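Local coordinates for protein possible adhesin (Caldicellulosiruptor kronotskyensis, PDB 4WA0) that probably mediates attachment of this extremely thermophilic bacterium to cellulose, the part here being its magnesium-binding, beta-helical C-terminal domain, at residues I47-S52 with R74-V79; N69-R74 with T93-K98; A97-V102 with F116-S121; G103-L108 with D122-L127; S137-I142 with N159-C164. All coordinates share one frame; numbering follows the deposited sequence.

Contact 1 (I47-S52 with R74-V79); sequences IDNLIS and RNIIYV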
# COMPACT_ATOMS: atom_id res chain seq x y z
N ILE A 47 -7.49 -2.29 3.27
CA ILE A 47 -6.94 -3.48 2.68
C ILE A 47 -6.23 -4.35 3.65
O ILE A 47 -6.01 -3.98 4.82
CB ILE A 47 -5.97 -3.11 1.50
CG1 ILE A 47 -4.79 -2.28 2.01
CG2 ILE A 47 -6.78 -2.45 0.39
CD1 ILE A 47 -3.84 -1.80 0.95
N ASP A 48 -5.90 -5.56 3.22
CA ASP A 48 -5.24 -6.48 4.11
C ASP A 48 -3.75 -6.28 4.17
O ASP A 48 -3.18 -6.28 5.26
CB ASP A 48 -5.45 -7.92 3.66
CG ASP A 48 -6.92 -8.37 3.75
OD1 ASP A 48 -7.59 -8.09 4.75
OD2 ASP A 48 -7.44 -9.08 2.85
N ASN A 49 -3.08 -6.13 3.04
CA ASN A 49 -1.65 -5.95 3.09
C ASN A 49 -1.28 -4.90 2.02
O ASN A 49 -1.96 -4.85 0.99
CB ASN A 49 -0.96 -7.22 2.72
CG ASN A 49 -1.26 -8.37 3.67
OD1 ASN A 49 -0.70 -8.45 4.78
ND2 ASN A 49 -2.17 -9.24 3.26
N LEU A 50 -0.17 -4.21 2.25
CA LEU A 50 0.37 -3.21 1.30
C LEU A 50 1.89 -3.43 1.20
O LEU A 50 2.62 -3.23 2.20
CB LEU A 50 0.05 -1.81 1.81
CG LEU A 50 0.58 -0.59 1.11
CD1 LEU A 50 0.04 -0.58 -0.30
CD2 LEU A 50 0.23 0.64 1.89
N ILE A 51 2.33 -3.94 0.06
CA ILE A 51 3.72 -4.40 -0.10
C ILE A 51 4.44 -3.68 -1.19
O ILE A 51 3.96 -3.72 -2.33
CB ILE A 51 3.76 -5.92 -0.36
CG1 ILE A 51 3.08 -6.61 0.80
CG2 ILE A 51 5.18 -6.47 -0.61
CD1 ILE A 51 2.68 -8.02 0.54
N SER A 52 5.59 -3.10 -0.83
CA SER A 52 6.52 -2.58 -1.80
C SER A 52 7.91 -3.19 -1.67
O SER A 52 8.50 -3.13 -0.61
CB SER A 52 6.67 -1.10 -1.72
OG SER A 52 7.64 -0.63 -2.67
N ARG A 74 -4.98 -4.06 7.40
CA ARG A 74 -5.41 -4.96 8.46
C ARG A 74 -4.30 -5.86 8.93
O ARG A 74 -4.37 -6.38 10.07
CB ARG A 74 -6.60 -5.81 8.03
CG ARG A 74 -7.85 -5.02 7.68
CD ARG A 74 -8.86 -6.03 7.13
NE ARG A 74 -10.00 -5.37 6.57
CZ ARG A 74 -10.44 -5.47 5.32
NH1 ARG A 74 -9.91 -6.30 4.45
NH2 ARG A 74 -11.55 -4.81 5.01
N ASN A 75 -3.33 -6.12 8.09
CA ASN A 75 -2.24 -6.97 8.41
C ASN A 75 -0.92 -6.18 8.23
O ASN A 75 -0.59 -5.40 9.09
CB ASN A 75 -2.33 -8.32 7.66
CG ASN A 75 -1.29 -9.26 8.14
OD1 ASN A 75 -1.05 -9.31 9.35
ND2 ASN A 75 -0.64 -9.98 7.25
N ILE A 76 -0.21 -6.34 7.11
CA ILE A 76 1.15 -5.89 6.99
C ILE A 76 1.36 -4.78 5.94
O ILE A 76 0.84 -4.88 4.86
CB ILE A 76 2.09 -7.08 6.65
CG1 ILE A 76 2.14 -8.06 7.84
CG2 ILE A 76 3.47 -6.59 6.22
CD1 ILE A 76 2.75 -9.44 7.57
N ILE A 77 2.10 -3.74 6.30
CA ILE A 77 2.74 -2.81 5.36
C ILE A 77 4.22 -3.30 5.32
O ILE A 77 4.92 -3.24 6.36
CB ILE A 77 2.64 -1.34 5.83
CG1 ILE A 77 1.16 -0.88 5.88
CG2 ILE A 77 3.41 -0.42 4.88
CD1 ILE A 77 0.94 0.53 6.23
N TYR A 78 4.69 -3.61 4.13
CA TYR A 78 6.07 -4.01 3.95
C TYR A 78 6.72 -3.08 3.01
O TYR A 78 6.24 -2.91 1.92
CB TYR A 78 6.14 -5.45 3.48
CG TYR A 78 7.54 -5.95 3.14
CD1 TYR A 78 8.17 -5.56 1.99
CD2 TYR A 78 8.17 -6.90 3.93
CE1 TYR A 78 9.44 -6.08 1.62
CE2 TYR A 78 9.45 -7.37 3.59
CZ TYR A 78 10.08 -6.93 2.46
OH TYR A 78 11.29 -7.38 2.02
N VAL A 79 7.83 -2.50 3.42
CA VAL A 79 8.61 -1.60 2.53
C VAL A 79 10.04 -2.08 2.54
O VAL A 79 10.73 -2.02 3.58
CB VAL A 79 8.52 -0.16 3.00
CG1 VAL A 79 9.27 0.79 2.04
CG2 VAL A 79 7.05 0.29 3.10
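The side chains of Asn49 and Asn75 run alongside each other in the same direction where two successive coils of a parallel beta-helix turn a corner. Two donors grip the side-chain amide oxygen of Asn49. Asn75 ND2 meets Asn49 OD1 at 2.9 Å, in the carbonyl plane on a lone pair, and the backbone N of Ile76 reaches the same OD1 at 3.2 Å from a tilted direction. The two amide planes are turned 82° against each other. At the corner itself, Arg74 NH1 forms a nearly straight salt bridge to Asp48 OD1, 2.9 Å long; the oxygen lies in the guanidinium plane, whereas NH1 stands above the carboxylate plane. Arg74 NH2 continues to Asn28 OD1 on the preceding coil. Beneath these polar ends the backbone is paired from Arg74 N to Ile47 O (2.8 Å) onward, ending in the parallel bridges of strands 50-52 and 76-79. Leu50, Ile77 and Ser52 face the interior, where Ser52 OG bonds to Gly35 O. Ile51 and Tyr78 face helix 217-224, and there Ile51 CG2 comes within 4.1 Å of Tyr78 CD1, while Ser52 O lies at the edge of that ring.

Contact 2 (N69-R74 with T93-K98); sequences NNIVVR and TNIDAK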
# COMPACT_ATOMS: atom_id res chain seq x y z
N ASN A 69 -5.12 11.40 2.69
CA ASN A 69 -4.87 9.97 2.56
C ASN A 69 -5.37 9.34 3.82
O ASN A 69 -5.05 9.81 4.95
CB ASN A 69 -3.39 9.74 2.42
CG ASN A 69 -2.82 10.40 1.19
OD1 ASN A 69 -3.29 10.22 0.06
ND2 ASN A 69 -1.78 11.24 1.41
N ASN A 70 -6.06 8.24 3.65
CA ASN A 70 -6.56 7.48 4.79
C ASN A 70 -6.38 5.98 4.49
O ASN A 70 -7.18 5.35 3.80
CB ASN A 70 -8.01 7.83 4.96
CG ASN A 70 -8.61 7.29 6.23
OD1 ASN A 70 -7.89 6.95 7.14
ND2 ASN A 70 -9.95 7.39 6.35
N ILE A 71 -5.29 5.43 5.02
CA ILE A 71 -4.78 4.13 4.59
C ILE A 71 -4.94 3.23 5.79
O ILE A 71 -4.29 3.45 6.80
CB ILE A 71 -3.34 4.25 4.08
CG1 ILE A 71 -3.34 5.07 2.76
CG2 ILE A 71 -2.72 2.89 3.94
CD1 ILE A 71 -2.00 5.50 2.34
N VAL A 72 -5.77 2.20 5.66
CA VAL A 72 -5.95 1.25 6.72
C VAL A 72 -5.61 -0.12 6.18
O VAL A 72 -6.10 -0.50 5.11
CB VAL A 72 -7.43 1.25 7.24
CG1 VAL A 72 -7.66 0.14 8.21
CG2 VAL A 72 -7.84 2.63 7.77
N VAL A 73 -4.68 -0.77 6.89
CA VAL A 73 -4.07 -2.02 6.49
C VAL A 73 -4.24 -2.99 7.65
O VAL A 73 -3.71 -2.77 8.75
CB VAL A 73 -2.61 -1.84 6.10
CG1 VAL A 73 -2.00 -3.19 5.70
CG2 VAL A 73 -2.43 -0.79 4.96
N ARG A 74 -4.98 -4.06 7.40
CA ARG A 74 -5.41 -4.96 8.46
C ARG A 74 -4.30 -5.86 8.93
O ARG A 74 -4.37 -6.38 10.07
CB ARG A 74 -6.60 -5.81 8.03
CG ARG A 74 -7.85 -5.02 7.68
CD ARG A 74 -8.86 -6.03 7.13
NE ARG A 74 -10.00 -5.37 6.57
CZ ARG A 74 -10.44 -5.47 5.32
NH1 ARG A 74 -9.91 -6.30 4.45
NH2 ARG A 74 -11.55 -4.81 5.01
N THR A 93 -1.98 12.70 6.17
CA THR A 93 -1.72 11.30 5.79
C THR A 93 -1.94 10.43 6.99
O THR A 93 -1.14 10.42 7.93
CB THR A 93 -0.31 11.12 5.22
OG1 THR A 93 -0.27 11.77 3.96
CG2 THR A 93 0.01 9.63 4.92
N ASN A 94 -3.06 9.74 7.03
CA ASN A 94 -3.37 8.88 8.16
C ASN A 94 -3.15 7.42 7.80
O ASN A 94 -3.61 6.99 6.72
CB ASN A 94 -4.79 9.06 8.53
CG ASN A 94 -5.08 10.54 8.81
OD1 ASN A 94 -4.45 11.11 9.66
ND2 ASN A 94 -5.98 11.14 8.05
N ILE A 95 -2.45 6.70 8.63
CA ILE A 95 -2.07 5.31 8.32
C ILE A 95 -2.35 4.52 9.56
O ILE A 95 -1.80 4.86 10.60
CB ILE A 95 -0.63 5.10 7.92
CG1 ILE A 95 -0.21 6.02 6.76
CG2 ILE A 95 -0.40 3.68 7.56
CD1 ILE A 95 1.19 5.85 6.27
N ASP A 96 -3.12 3.45 9.47
CA ASP A 96 -3.41 2.61 10.61
C ASP A 96 -3.18 1.18 10.19
O ASP A 96 -3.98 0.70 9.34
CB ASP A 96 -4.86 2.86 11.02
CG ASP A 96 -5.24 2.17 12.28
OD1 ASP A 96 -4.91 0.98 12.40
OD2 ASP A 96 -5.97 2.80 13.13
N ALA A 97 -2.08 0.56 10.65
CA ALA A 97 -1.63 -0.78 10.28
C ALA A 97 -1.39 -1.65 11.47
O ALA A 97 -0.92 -1.18 12.49
CB ALA A 97 -0.38 -0.78 9.40
N LYS A 98 -1.65 -2.95 11.35
CA LYS A 98 -1.27 -3.84 12.43
C LYS A 98 0.26 -3.94 12.48
O LYS A 98 0.84 -3.79 13.54
CB LYS A 98 -1.91 -5.24 12.25
CG LYS A 98 -1.57 -6.24 13.31
CD LYS A 98 -2.41 -7.49 13.09
CE LYS A 98 -1.84 -8.68 13.82
NZ LYS A 98 -0.49 -9.08 13.32
O HOH W 1 -5.26 -1.54 10.96
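In one wall of a parallel beta-helix, Asn69 and Thr93 begin two neighbouring strands, 69-73 and 93-97, which run in register, 4.8 Å apart at their axes. The two side chains lie side by side, and Asn69 ND2 donates to Thr93 OG1 over 3.0 Å, the hydroxyl lying in the amide plane. These polar ends are buried but well partnered: Asn69 OD1 takes the backbone N of Ala43, and Gln60 NE2 bonds to Thr93 OG1. Further along the same inward face the lining turns aliphatic, where Ile71 CG2 packs 4.4 Å from Ile95 CG2 and Val73 CB 4.1 Å from Ala97 CB; Ile58 closes over the isoleucines from a different wall. Asn70, Asn94, Val72 and Asp96 occupy the outer face, and Asn94 OD1 accepts from Ser113 N of the next coil. Between the strands the backbone ladder is regular, Ile71 N to Asn94 O measuring 2.9 Å, until the corner at Arg74 and Lys98. There it slackens: Lys98 N makes a weak bond to Val73 O at 3.3 Å, and Lys98 CB packs 3.5 Å from Arg74 O.

Contact 3 (A97-V102 with F116-S121); sequences AKTIYV and FVQLFS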
# COMPACT_ATOMS: atom_id res chain seq x y z
N ALA A 97 -2.08 0.56 10.65
CA ALA A 97 -1.63 -0.78 10.28
C ALA A 97 -1.39 -1.65 11.47
O ALA A 97 -0.92 -1.18 12.49
CB ALA A 97 -0.38 -0.78 9.40
N LYS A 98 -1.65 -2.95 11.35
CA LYS A 98 -1.27 -3.84 12.43
C LYS A 98 0.26 -3.94 12.48
O LYS A 98 0.84 -3.79 13.54
CB LYS A 98 -1.91 -5.24 12.25
CG LYS A 98 -1.57 -6.24 13.31
CD LYS A 98 -2.41 -7.49 13.09
CE LYS A 98 -1.84 -8.68 13.82
NZ LYS A 98 -0.49 -9.08 13.32
N THR A 99 0.90 -4.23 11.37
CA THR A 99 2.37 -4.55 11.40
C THR A 99 2.97 -3.69 10.30
O THR A 99 2.41 -3.62 9.24
CB THR A 99 2.66 -5.98 11.12
OG1 THR A 99 2.06 -6.85 12.11
CG2 THR A 99 4.18 -6.26 11.01
N ILE A 100 4.02 -2.93 10.60
CA ILE A 100 4.76 -2.22 9.52
C ILE A 100 6.23 -2.62 9.62
O ILE A 100 6.78 -2.64 10.74
CB ILE A 100 4.55 -0.69 9.56
CG1 ILE A 100 5.32 0.02 8.44
CG2 ILE A 100 4.89 -0.03 10.93
CD1 ILE A 100 4.86 1.39 8.12
N TYR A 101 6.85 -2.96 8.48
CA TYR A 101 8.25 -3.19 8.42
C TYR A 101 8.82 -2.25 7.38
O TYR A 101 8.28 -2.20 6.27
CB TYR A 101 8.50 -4.63 7.98
CG TYR A 101 9.91 -4.88 7.54
CD1 TYR A 101 10.97 -4.91 8.52
CD2 TYR A 101 10.28 -4.92 6.20
CE1 TYR A 101 12.29 -5.04 8.12
CE2 TYR A 101 11.62 -5.11 5.81
CZ TYR A 101 12.61 -5.14 6.75
OH TYR A 101 13.93 -5.31 6.34
N VAL A 102 9.92 -1.57 7.70
CA VAL A 102 10.66 -0.72 6.77
C VAL A 102 12.12 -1.12 6.86
O VAL A 102 12.75 -1.02 7.93
CB VAL A 102 10.45 0.75 7.06
CG1 VAL A 102 11.16 1.65 6.11
CG2 VAL A 102 8.97 1.15 6.97
N PHE A 116 0.27 2.19 14.68
CA PHE A 116 0.83 0.87 14.41
C PHE A 116 0.68 0.02 15.65
O PHE A 116 1.00 0.46 16.74
CB PHE A 116 2.27 0.99 13.99
CG PHE A 116 2.47 1.90 12.77
CD1 PHE A 116 1.80 1.61 11.59
CD2 PHE A 116 3.30 3.02 12.80
CE1 PHE A 116 1.93 2.46 10.49
CE2 PHE A 116 3.47 3.83 11.70
CZ PHE A 116 2.78 3.56 10.55
N VAL A 117 0.28 -1.22 15.49
CA VAL A 117 0.40 -2.18 16.58
C VAL A 117 1.84 -2.59 16.79
O VAL A 117 2.34 -2.47 17.94
CB VAL A 117 -0.55 -3.38 16.40
CG1 VAL A 117 -0.35 -4.39 17.51
CG2 VAL A 117 -1.99 -2.94 16.26
N GLN A 118 2.53 -3.03 15.73
CA GLN A 118 3.94 -3.36 15.82
C GLN A 118 4.66 -2.76 14.66
O GLN A 118 4.18 -2.78 13.52
CB GLN A 118 4.22 -4.83 16.00
CG GLN A 118 3.54 -5.73 15.07
CD GLN A 118 3.81 -7.21 15.31
OE1 GLN A 118 4.30 -7.65 16.37
NE2 GLN A 118 3.44 -8.01 14.33
N LEU A 119 5.77 -2.13 14.98
CA LEU A 119 6.66 -1.47 14.03
C LEU A 119 8.05 -2.09 14.10
O LEU A 119 8.65 -2.27 15.18
CB LEU A 119 6.74 0.02 14.41
CG LEU A 119 7.56 0.92 13.50
CD1 LEU A 119 7.00 2.31 13.48
CD2 LEU A 119 9.04 0.94 13.86
N PHE A 120 8.61 -2.35 12.92
CA PHE A 120 9.99 -2.86 12.81
C PHE A 120 10.70 -2.08 11.79
O PHE A 120 10.21 -2.04 10.63
CB PHE A 120 9.97 -4.32 12.37
CG PHE A 120 9.36 -5.24 13.36
CD1 PHE A 120 8.00 -5.49 13.35
CD2 PHE A 120 10.14 -5.86 14.32
CE1 PHE A 120 7.44 -6.31 14.30
CE2 PHE A 120 9.57 -6.68 15.28
CZ PHE A 120 8.22 -6.87 15.28
N SER A 121 11.80 -1.42 12.16
CA SER A 121 12.60 -0.66 11.25
C SER A 121 14.02 -1.11 11.41
O SER A 121 14.52 -1.24 12.57
CB SER A 121 12.52 0.84 11.48
OG SER A 121 13.64 1.48 10.87
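Thr99 and Gln118 share a hydrogen bond at the corner where two coils of the parallel beta-helix pass from one wall to the next. Gln118 NE2 points almost straight at Thr99 OG1, 2.9 Å away (170° at the hydrogen), with the hydroxyl in the amide plane. Gln118 CG sits between its backbone N and carbonyl carbon (chi1 50°), and from there the extended side chain runs alongside Thr99. The main chain is satisfied too. Val117 N donates to Ala97 O across the corner at 3.2 Å, and Gln118 N to Lys98 O at 2.9 Å. Beyond it, Ile100 N donates to Gln118 O, Phe120 N to Ile100 O and Val102 N to Phe120 O, so the backbone N and O of both Ile100 and Phe120 are bonded across the pair. Two tips find partners close by: Tyr101 OH bonds to Asp122 OD2 and Lys98 NZ to Thr1 OG1. Inside the coil the packing is mostly apolar, Ser121 being the exception with its OG bonded to Ser123 N. Ile100 CG2 stands over one face of the Phe116 ring, 3.6 Å from its centroid, in a CH-pi contact, while Ala97 CB meets the ring edge at 3.9 Å from CD1. The same CG2 also touches Leu119 CG at 3.8 Å. On the opposite face Tyr101 CD1 packs 4.0 Å from Phe120 CB, the side chains crossing at about a right angle. The chemistry is thus divided by face: a mainly apolar interior built on Ile100 and the Phe116 ring, and an outer side on which an amide-hydroxyl bond ties one coil to the next.

Contact 4 (G103-L108 with D122-L127); sequences GQEMQL and DSNVKL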
# COMPACT_ATOMS: atom_id res chain seq x y z
N GLY A 103 12.69 -1.48 5.70
CA GLY A 103 14.07 -1.96 5.64
C GLY A 103 15.09 -0.86 5.76
O GLY A 103 16.17 -1.10 6.30
N GLN A 104 14.80 0.32 5.24
CA GLN A 104 15.67 1.50 5.38
C GLN A 104 14.91 2.55 6.24
O GLN A 104 14.40 2.21 7.28
CB GLN A 104 16.14 1.96 4.02
CG GLN A 104 16.96 0.88 3.30
CD GLN A 104 17.37 1.19 1.84
OE1 GLN A 104 17.83 0.31 1.12
NE2 GLN A 104 17.24 2.39 1.43
N GLU A 105 14.93 3.80 5.86
CA GLU A 105 14.48 4.86 6.72
C GLU A 105 12.98 5.09 6.60
O GLU A 105 12.39 4.85 5.50
CB GLU A 105 15.18 6.10 6.31
CG GLU A 105 16.63 6.08 6.79
CD GLU A 105 17.03 7.47 7.12
OE1 GLU A 105 16.53 8.39 6.43
OE2 GLU A 105 17.81 7.68 8.06
N MSE A 106 12.32 5.34 7.73
CA MSE A 106 10.92 5.77 7.77
C MSE A 106 10.91 7.24 8.01
O MSE A 106 11.33 7.67 9.08
CB MSE A 106 10.10 5.07 8.84
CG MSE A 106 8.67 5.57 8.73
SE MSE A 106 7.44 4.69 10.00
CE MSE A 106 8.12 2.83 10.16
N GLN A 107 10.48 8.03 7.02
CA GLN A 107 10.50 9.50 7.13
C GLN A 107 9.08 10.05 7.04
O GLN A 107 8.45 9.92 5.98
CB GLN A 107 11.38 10.09 6.04
CG GLN A 107 12.87 9.98 6.37
CD GLN A 107 13.75 10.62 5.32
OE1 GLN A 107 13.35 11.56 4.66
NE2 GLN A 107 14.96 10.12 5.17
N LEU A 108 8.53 10.57 8.14
CA LEU A 108 7.14 11.01 8.18
C LEU A 108 7.15 12.53 8.32
O LEU A 108 7.39 13.05 9.40
CB LEU A 108 6.36 10.37 9.28
CG LEU A 108 6.38 8.83 9.36
CD1 LEU A 108 5.51 8.32 10.49
CD2 LEU A 108 5.98 8.19 8.05
N ASP A 122 14.70 -1.31 10.29
CA ASP A 122 16.11 -1.73 10.29
C ASP A 122 17.05 -0.53 10.29
O ASP A 122 18.27 -0.69 10.31
CB ASP A 122 16.43 -2.71 9.15
CG ASP A 122 15.83 -4.08 9.36
OD1 ASP A 122 15.48 -4.41 10.53
OD2 ASP A 122 15.80 -4.84 8.35
N SER A 123 16.48 0.68 10.38
CA SER A 123 17.25 1.92 10.35
C SER A 123 16.57 2.97 11.23
O SER A 123 16.09 2.67 12.34
CB SER A 123 17.48 2.33 8.87
OG SER A 123 18.27 3.49 8.75
N ASN A 124 16.56 4.21 10.78
CA ASN A 124 16.00 5.30 11.54
C ASN A 124 14.52 5.51 11.23
O ASN A 124 14.02 5.27 10.11
CB ASN A 124 16.76 6.55 11.21
CG ASN A 124 18.26 6.36 11.31
OD1 ASN A 124 18.80 5.91 12.35
ND2 ASN A 124 18.94 6.75 10.30
N VAL A 125 13.84 6.07 12.24
CA VAL A 125 12.46 6.52 12.13
C VAL A 125 12.44 8.01 12.47
O VAL A 125 12.76 8.36 13.56
CB VAL A 125 11.48 5.72 12.98
CG1 VAL A 125 10.06 6.26 12.88
CG2 VAL A 125 11.54 4.25 12.60
N LYS A 126 12.15 8.86 11.49
CA LYS A 126 12.20 10.33 11.60
C LYS A 126 10.81 10.91 11.39
O LYS A 126 10.20 10.63 10.36
CB LYS A 126 13.18 10.86 10.60
CG LYS A 126 13.29 12.34 10.76
CD LYS A 126 14.21 12.97 9.77
CE LYS A 126 14.02 14.50 9.90
NZ LYS A 126 15.14 15.16 9.18
N LEU A 127 10.28 11.54 12.42
CA LEU A 127 9.02 12.31 12.31
C LEU A 127 9.36 13.78 12.43
O LEU A 127 10.04 14.16 13.36
CB LEU A 127 8.06 11.98 13.40
CG LEU A 127 7.41 10.62 13.31
CD1 LEU A 127 8.36 9.62 13.81
CD2 LEU A 127 6.26 10.63 14.33
O HOH W 2 17.10 -4.04 5.54
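Met106, Leu108 and Lys126 bury the most surface where two coils of the parallel beta-helix lie rung on rung, Met106 facing Val125 and Leu108 facing Leu127 across the strands. Met106, deposited as selenomethionine, lies beside Val125 and points the same way, its CB 4.1 Å from Val125 CG2. Leu108 repeats the pattern two residues further along the same strands: its CD1 comes 4.1 Å from Leu127 CG, and Val132 of a neighbouring wall touches both leucines. Lys126 is held through its backbone, since its N donates to Met106 O at 2.8 Å and its O accepts from Leu108 N at 2.8 Å; its extended side chain leads away across the outer face toward Glu147 and Ile149. Ahead of the strands the polar group is Glu105. Asn124 ND2 reaches Glu105 OE2 in a short, straight bond of 2.7 Å, on the anti lone pair, with the carboxylate and amide planes 76° apart. Gln107 NE2 holds the other oxygen, Glu105 OE1, also at 2.7 Å, and Asn124 OD1 accepts from Thr145 N on the following coil. In the turn, a water donates to both Gly103 O and Asp122 OD2, which also bonds to Tyr101 OH. In the Gln107 conformer described, an amide N-H at each oxygen would restrain the rotation of the Glu105 carboxylate, and its negative charge is probably stabilised by these two neutral donors, while the inward face stays purely apolar.

Contact 5 (S137-I142 with N159-C164); sequences STLASI and NSAVYC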
# COMPACT_ATOMS: atom_id res chain seq x y z
N SER A 137 1.04 0.76 19.59
CA SER A 137 0.17 0.18 20.63
C SER A 137 0.79 -0.98 21.39
O SER A 137 0.43 -1.16 22.59
CB SER A 137 -1.26 -0.09 20.08
OG SER A 137 -1.31 -1.15 19.23
N THR A 138 1.64 -1.78 20.74
CA THR A 138 2.21 -2.98 21.39
C THR A 138 3.76 -3.08 21.39
O THR A 138 4.39 -3.32 22.43
CB THR A 138 1.53 -4.25 20.80
OG1 THR A 138 0.13 -4.13 20.99
CG2 THR A 138 2.00 -5.51 21.41
N LEU A 139 4.37 -2.94 20.21
CA LEU A 139 5.76 -3.23 20.06
C LEU A 139 6.42 -2.41 18.97
O LEU A 139 5.84 -2.17 17.89
CB LEU A 139 5.89 -4.69 19.75
CG LEU A 139 7.20 -5.35 19.43
CD1 LEU A 139 8.02 -5.39 20.69
CD2 LEU A 139 7.06 -6.81 19.00
N ALA A 140 7.65 -1.98 19.22
CA ALA A 140 8.45 -1.34 18.14
C ALA A 140 9.91 -1.70 18.37
O ALA A 140 10.40 -1.81 19.52
CB ALA A 140 8.26 0.18 18.09
N SER A 141 10.55 -1.97 17.28
CA SER A 141 11.95 -2.30 17.21
C SER A 141 12.56 -1.46 16.13
O SER A 141 12.26 -1.66 14.90
CB SER A 141 12.07 -3.81 16.91
OG SER A 141 13.41 -4.20 16.78
N ILE A 142 13.44 -0.54 16.56
CA ILE A 142 14.06 0.47 15.70
C ILE A 142 15.54 0.37 15.87
O ILE A 142 16.07 0.75 16.92
CB ILE A 142 13.53 1.88 16.04
CG1 ILE A 142 11.99 1.90 15.88
CG2 ILE A 142 14.29 2.94 15.25
CD1 ILE A 142 11.31 3.14 16.40
N ASN A 159 1.42 -0.44 28.30
CA ASN A 159 2.11 -1.73 28.30
C ASN A 159 2.83 -2.12 27.04
O ASN A 159 3.25 -3.27 26.88
CB ASN A 159 1.12 -2.80 28.74
CG ASN A 159 0.57 -2.46 30.10
OD1 ASN A 159 1.36 -2.32 31.04
ND2 ASN A 159 -0.74 -2.17 30.19
N SER A 160 3.06 -1.12 26.16
CA SER A 160 3.81 -1.36 24.93
C SER A 160 5.29 -1.60 25.32
O SER A 160 5.67 -1.39 26.48
CB SER A 160 3.66 -0.19 23.93
OG SER A 160 4.17 1.00 24.50
N ALA A 161 6.08 -2.11 24.39
CA ALA A 161 7.53 -2.36 24.54
C ALA A 161 8.19 -1.80 23.30
O ALA A 161 7.87 -2.18 22.13
CB ALA A 161 7.81 -3.84 24.65
N VAL A 162 9.11 -0.85 23.51
CA VAL A 162 9.72 -0.18 22.36
C VAL A 162 11.22 -0.23 22.54
O VAL A 162 11.70 0.16 23.60
CB VAL A 162 9.27 1.27 22.33
CG1 VAL A 162 10.09 2.02 21.33
CG2 VAL A 162 7.79 1.33 22.04
N TYR A 163 11.96 -0.63 21.52
CA TYR A 163 13.41 -0.83 21.62
C TYR A 163 14.05 -0.00 20.52
O TYR A 163 13.68 -0.20 19.39
CB TYR A 163 13.71 -2.26 21.40
CG TYR A 163 13.07 -3.28 22.35
CD1 TYR A 163 11.77 -3.65 22.17
CD2 TYR A 163 13.79 -3.84 23.44
CE1 TYR A 163 11.18 -4.56 23.01
CE2 TYR A 163 13.21 -4.77 24.27
CZ TYR A 163 11.89 -5.11 24.05
OH TYR A 163 11.26 -6.00 24.89
N CYS A 164 14.93 0.95 20.85
CA CYS A 164 15.58 1.86 19.85
C CYS A 164 17.05 1.97 20.22
O CYS A 164 17.42 1.91 21.37
CB CYS A 164 15.04 3.34 19.69
SG CYS A 164 13.27 3.51 19.90
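Tyr163 and Leu139 meet at a slant on the outer side of two adjacent coils, and the tyrosine can be traced outward from its strand. Its CB lies 3.8 Å from Ala140 O, the carbonyl that also accepts the backbone N of Tyr163 at 2.8 Å. CG is anti to the carbonyl carbon (chi1 -59°), which puts it beside the backbone N; the ring presents an edge to strand 139-142. CD1 then passes 3.5 Å from the same Ala140 O, which lies in the ring plane. CE1, further out along that edge, meets Leu139 CD1 at 4.0 Å. Beyond the two strands the ring is stacked on Tyr184 of the following coil, a feature of this protein, meets Phe210 at an inclined angle and touches Pro213. Leu139 CD1 itself also lies 3.5 Å from Ala161 O. On the inward face Ala140 CB rests on Val162 CG2 at 4.1 Å, and Ile142 CD1 comes 4.0 Å from Cys164 SG. The backbone links run from Ala161 N to Thr138 O through to Ile142 N on Tyr163 O, and Ser160 CB packs against the carbonyls of Ser137 and Thr138 at the preceding corner. Residues in register on successive parallel coils, with the inward ones packed coil on coil, make this the arrangement of a parallel beta-helix.

Contacts 1, 3 and 5 lie along one wall of the beta-helix, contact 3 adjoining both contact 1 and contact 5 through neighbouring strands, whereas contact 2 belongs to a second wall and contact 4 to a third. Contacts 1 and 3 are buried; contacts 2, 4 and 5 are partly exposed, contact 5 lying furthest from the chain centre, at about 23 Å. Corners join them: contact 1 shares Arg74 with contact 2, which shares Ala97 and Lys98 with contact 3. Their interiors are mostly apolar, with buried Asn69-Thr93 in contact 2 and the Phe116 ring in contact 3; outside, a salt bridge marks contact 1, amide or carboxylate bonds contacts 3 and 4, and an aromatic stack contact 5.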